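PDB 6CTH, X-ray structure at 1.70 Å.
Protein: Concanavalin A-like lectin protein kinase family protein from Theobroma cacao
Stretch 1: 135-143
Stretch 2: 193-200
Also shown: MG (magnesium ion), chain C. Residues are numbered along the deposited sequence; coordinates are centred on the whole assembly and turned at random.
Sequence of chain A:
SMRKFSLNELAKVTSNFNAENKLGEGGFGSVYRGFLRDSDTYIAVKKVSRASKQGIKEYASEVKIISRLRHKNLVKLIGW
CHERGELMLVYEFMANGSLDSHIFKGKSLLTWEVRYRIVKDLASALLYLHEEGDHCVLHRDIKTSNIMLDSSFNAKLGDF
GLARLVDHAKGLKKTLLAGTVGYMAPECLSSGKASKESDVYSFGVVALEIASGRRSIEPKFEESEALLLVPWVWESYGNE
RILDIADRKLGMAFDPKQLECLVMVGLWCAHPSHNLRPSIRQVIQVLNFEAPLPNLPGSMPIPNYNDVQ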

# COMPACT_ATOMS: atom_id res chain seq x y z
N HIS A 135 -19.33 -7.46 -2.17
CA HIS A 135 -19.02 -7.31 -0.75
C HIS A 135 -17.89 -6.29 -0.58
O HIS A 135 -16.95 -6.22 -1.40
CB HIS A 135 -18.60 -8.63 -0.13
CG HIS A 135 -19.60 -9.72 -0.34
ND1 HIS A 135 -19.51 -10.62 -1.38
CD2 HIS A 135 -20.76 -9.99 0.29
CE1 HIS A 135 -20.56 -11.42 -1.36
NE2 HIS A 135 -21.35 -11.05 -0.36
N CYS A 136 -17.97 -5.53 0.49
CA CYS A 136 -16.88 -4.64 0.89
C CYS A 136 -15.66 -5.55 1.19
O CYS A 136 -15.82 -6.63 1.76
CB CYS A 136 -17.28 -3.87 2.13
SG CYS A 136 -15.93 -2.93 2.91
N VAL A 137 -14.48 -5.10 0.77
CA VAL A 137 -13.22 -5.75 1.07
C VAL A 137 -12.42 -4.77 1.92
O VAL A 137 -12.19 -3.64 1.53
CB VAL A 137 -12.44 -6.08 -0.19
CG1 VAL A 137 -11.05 -6.61 0.12
CG2 VAL A 137 -13.22 -7.13 -0.97
N LEU A 138 -12.01 -5.24 3.09
CA LEU A 138 -11.13 -4.45 3.94
C LEU A 138 -9.77 -5.03 3.72
O LEU A 138 -9.59 -6.23 3.83
CB LEU A 138 -11.52 -4.59 5.41
CG LEU A 138 -12.92 -4.14 5.75
CD1 LEU A 138 -13.16 -4.30 7.24
CD2 LEU A 138 -13.11 -2.70 5.36
N HIS A 139 -8.83 -4.19 3.31
CA HIS A 139 -7.50 -4.64 2.91
C HIS A 139 -6.62 -5.05 4.11
O HIS A 139 -5.97 -6.14 4.10
CB HIS A 139 -6.83 -3.51 2.12
CG HIS A 139 -5.50 -3.89 1.54
ND1 HIS A 139 -4.34 -3.99 2.32
CD2 HIS A 139 -5.16 -4.25 0.28
CE1 HIS A 139 -3.34 -4.36 1.53
NE2 HIS A 139 -3.81 -4.55 0.30
N ARG A 140 -6.54 -4.15 5.08
CA ARG A 140 -5.85 -4.40 6.34
C ARG A 140 -4.33 -4.32 6.32
O ARG A 140 -3.70 -4.49 7.35
CB ARG A 140 -6.34 -5.71 6.96
CG ARG A 140 -7.80 -5.66 7.35
CD ARG A 140 -8.28 -6.95 7.96
NE ARG A 140 -7.71 -7.18 9.28
CZ ARG A 140 -7.20 -8.33 9.69
NH1 ARG A 140 -7.18 -9.38 8.88
NH2 ARG A 140 -6.70 -8.44 10.91
N ASP A 141 -3.75 -4.03 5.17
CA ASP A 141 -2.30 -3.86 5.11
C ASP A 141 -1.84 -2.88 4.06
O ASP A 141 -0.88 -3.12 3.31
CB ASP A 141 -1.62 -5.20 4.97
CG ASP A 141 -0.15 -5.18 5.46
OD1 ASP A 141 0.25 -4.26 6.18
OD2 ASP A 141 0.54 -6.17 5.13
N ILE A 142 -2.53 -1.76 4.01
CA ILE A 142 -2.14 -0.72 3.11
C ILE A 142 -0.80 -0.12 3.57
O ILE A 142 -0.74 0.38 4.69
CB ILE A 142 -3.25 0.31 3.01
CG1 ILE A 142 -4.49 -0.32 2.35
CG2 ILE A 142 -2.78 1.53 2.27
CD1 ILE A 142 -5.77 0.48 2.62
N LYS A 143 0.20 -0.12 2.70
CA LYS A 143 1.48 0.51 2.95
C LYS A 143 2.24 0.59 1.61
O LYS A 143 1.84 -0.07 0.65
CB LYS A 143 2.29 -0.31 3.97
CG LYS A 143 2.44 -1.75 3.61
CD LYS A 143 3.19 -2.56 4.72
CE LYS A 143 3.32 -4.01 4.47
NZ LYS A 143 4.08 -4.73 5.55
MG MG C . 0.74 -8.00 4.37
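Stretch 2, residues 193-200: KASKESDV

Stretch 2 enters in an extended conformation through Lys-193, Ala-194 and Ser-195 (phi/psi -87/121°, -89/145° and -155/174°), then turns into a helix from Lys-196 to Val-200 that continues later in the chain. Stretch 1 runs as a strand up to Leu-138 and leaves it as a loop: His-139 takes helix-like angles (-74/-52°), Arg-140 has a positive phi (78/0°), and Asp-141 (-149/45°) and Ile-142 (-68/123°) carry the chain onward. The strand and helix axes approach to 9.1 Å and cross at 48°, their N-to-C directions diverging by that angle. The backbones come nearer than the axes suggest: Leu-138 CA lies 6.4 Å from Lys-196 CA, and Arg-140 CA lies 6.1 Å from Asp-199 CA, so both chains advance in the same sense along the contact.

The helix start is fixed by a reciprocal pair of serines. Ser-195, with chi1 p, occupies the N-cap position, and its OG accepts from Ser-198 N at 3.1 Å; in return Ser-195 N donates to Ser-198 OG at 3.0 Å. The first helical turn is further held by Asp-199 N to Ser-195 O at 3.2 Å and Val-200 N to Lys-196 O at 2.9 Å.

One turn into the helix, Asp-199 makes the central polar contact. Its CA-to-CB bond points sideways, but the carboxylate comes nearer to stretch 1, with chi1 at -93°, between wells. Asp-199 OD2 accepts from His-139 N at 2.8 Å and Asp-199 OD1 from Arg-140 N at 3.0 Å, with N-H...O angles of 158° and 159°. Two consecutive amides at the bend after the strand are thus gripped by one carboxylate. Water 1 extends this link: it donates to Asp-199 OD1 at 3.1 Å and accepts from Ile-142 N at 3.0 Å. Ile-142 also packs directly on the helix, its CD1 lying 3.6 Å from Asp-199 O.

Apolar packing flanks the carboxylate. The CA-to-CB bond of Leu-138 points toward stretch 2; the rotamer is m,t, and the side chain reaches the segment around the helix start: its CD2 is 3.6 Å from Ser-195 C and 3.5 Å from Lys-196 N, while its CD1 is 4.2 Å from Ala-194 CB. Two residues before Leu-138, Cys-136 SG rests 3.6 Å from Lys-196 CE, against the aliphatic part of a nearly fully extended lysine. The CA-to-CB bond of Val-137 points away from stretch 2, while those of Cys-136 and Leu-138 point toward it. Arg-140 also starts away, yet its NE comes within 3.9 Å of Ala-194 CB, which lies obliquely to the guanidinium.

The CA-to-CB bond of Asp-141 points away, and the residue takes no part in the contact; its OD2 binds the magnesium ion at 2.0 Å. His-139 braces this loop, its ND1 accepting from Asp-141 N at 2.9 Å. The two stretches bury 394 Å² between them, both sides summed.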

# COMPACT_ATOMS: atom_id res chain seq x y z
N LYS A 193 -10.85 -4.08 16.07
CA LYS A 193 -11.89 -4.04 15.03
C LYS A 193 -11.33 -3.40 13.75
O LYS A 193 -10.87 -2.24 13.82
CB LYS A 193 -13.09 -3.23 15.54
N ALA A 194 -11.35 -4.13 12.63
CA ALA A 194 -10.99 -3.57 11.32
C ALA A 194 -12.24 -2.98 10.66
O ALA A 194 -13.31 -3.50 10.82
CB ALA A 194 -10.39 -4.60 10.42
N SER A 195 -12.07 -1.90 9.93
CA SER A 195 -13.20 -1.20 9.28
C SER A 195 -12.71 -0.43 8.09
O SER A 195 -11.52 -0.29 7.86
CB SER A 195 -13.81 -0.22 10.28
OG SER A 195 -12.82 0.74 10.68
N LYS A 196 -13.66 0.15 7.35
CA LYS A 196 -13.28 1.06 6.28
C LYS A 196 -12.38 2.19 6.83
O LYS A 196 -11.40 2.55 6.22
CB LYS A 196 -14.52 1.68 5.61
CG LYS A 196 -15.35 0.66 4.83
CD LYS A 196 -16.65 1.28 4.28
CE LYS A 196 -17.54 0.17 3.74
NZ LYS A 196 -18.90 0.74 3.39
N GLU A 197 -12.73 2.66 8.01
CA GLU A 197 -12.01 3.77 8.67
C GLU A 197 -10.56 3.37 9.08
O GLU A 197 -9.65 4.22 9.05
CB GLU A 197 -12.79 4.27 9.89
CG GLU A 197 -14.10 5.01 9.59
CD GLU A 197 -15.18 4.09 9.10
OE1 GLU A 197 -15.19 2.90 9.49
OE2 GLU A 197 -16.02 4.50 8.24
N SER A 198 -10.34 2.13 9.48
CA SER A 198 -8.97 1.67 9.72
C SER A 198 -8.12 1.60 8.42
O SER A 198 -6.96 1.95 8.44
CB SER A 198 -8.90 0.39 10.58
OG SER A 198 -9.33 -0.76 9.89
N ASP A 199 -8.75 1.23 7.31
CA ASP A 199 -8.09 1.25 6.01
C ASP A 199 -7.77 2.70 5.62
O ASP A 199 -6.71 2.97 5.09
CB ASP A 199 -8.98 0.62 4.94
CG ASP A 199 -8.71 -0.86 4.74
OD1 ASP A 199 -7.81 -1.41 5.40
OD2 ASP A 199 -9.42 -1.48 3.92
N VAL A 200 -8.71 3.62 5.87
CA VAL A 200 -8.51 5.04 5.54
C VAL A 200 -7.32 5.60 6.38
O VAL A 200 -6.55 6.35 5.88
CB VAL A 200 -9.83 5.85 5.66
CG1 VAL A 200 -9.57 7.34 5.75
CG2 VAL A 200 -10.70 5.53 4.46
O HOH W 1 -4.78 -1.06 5.90
O HOH W 2 2.67 -7.60 3.93
O HOH W 3 1.17 -8.62 6.31
O HOH W 4 0.84 -10.14 3.83
O HOH W 5 -1.30 -8.47 4.56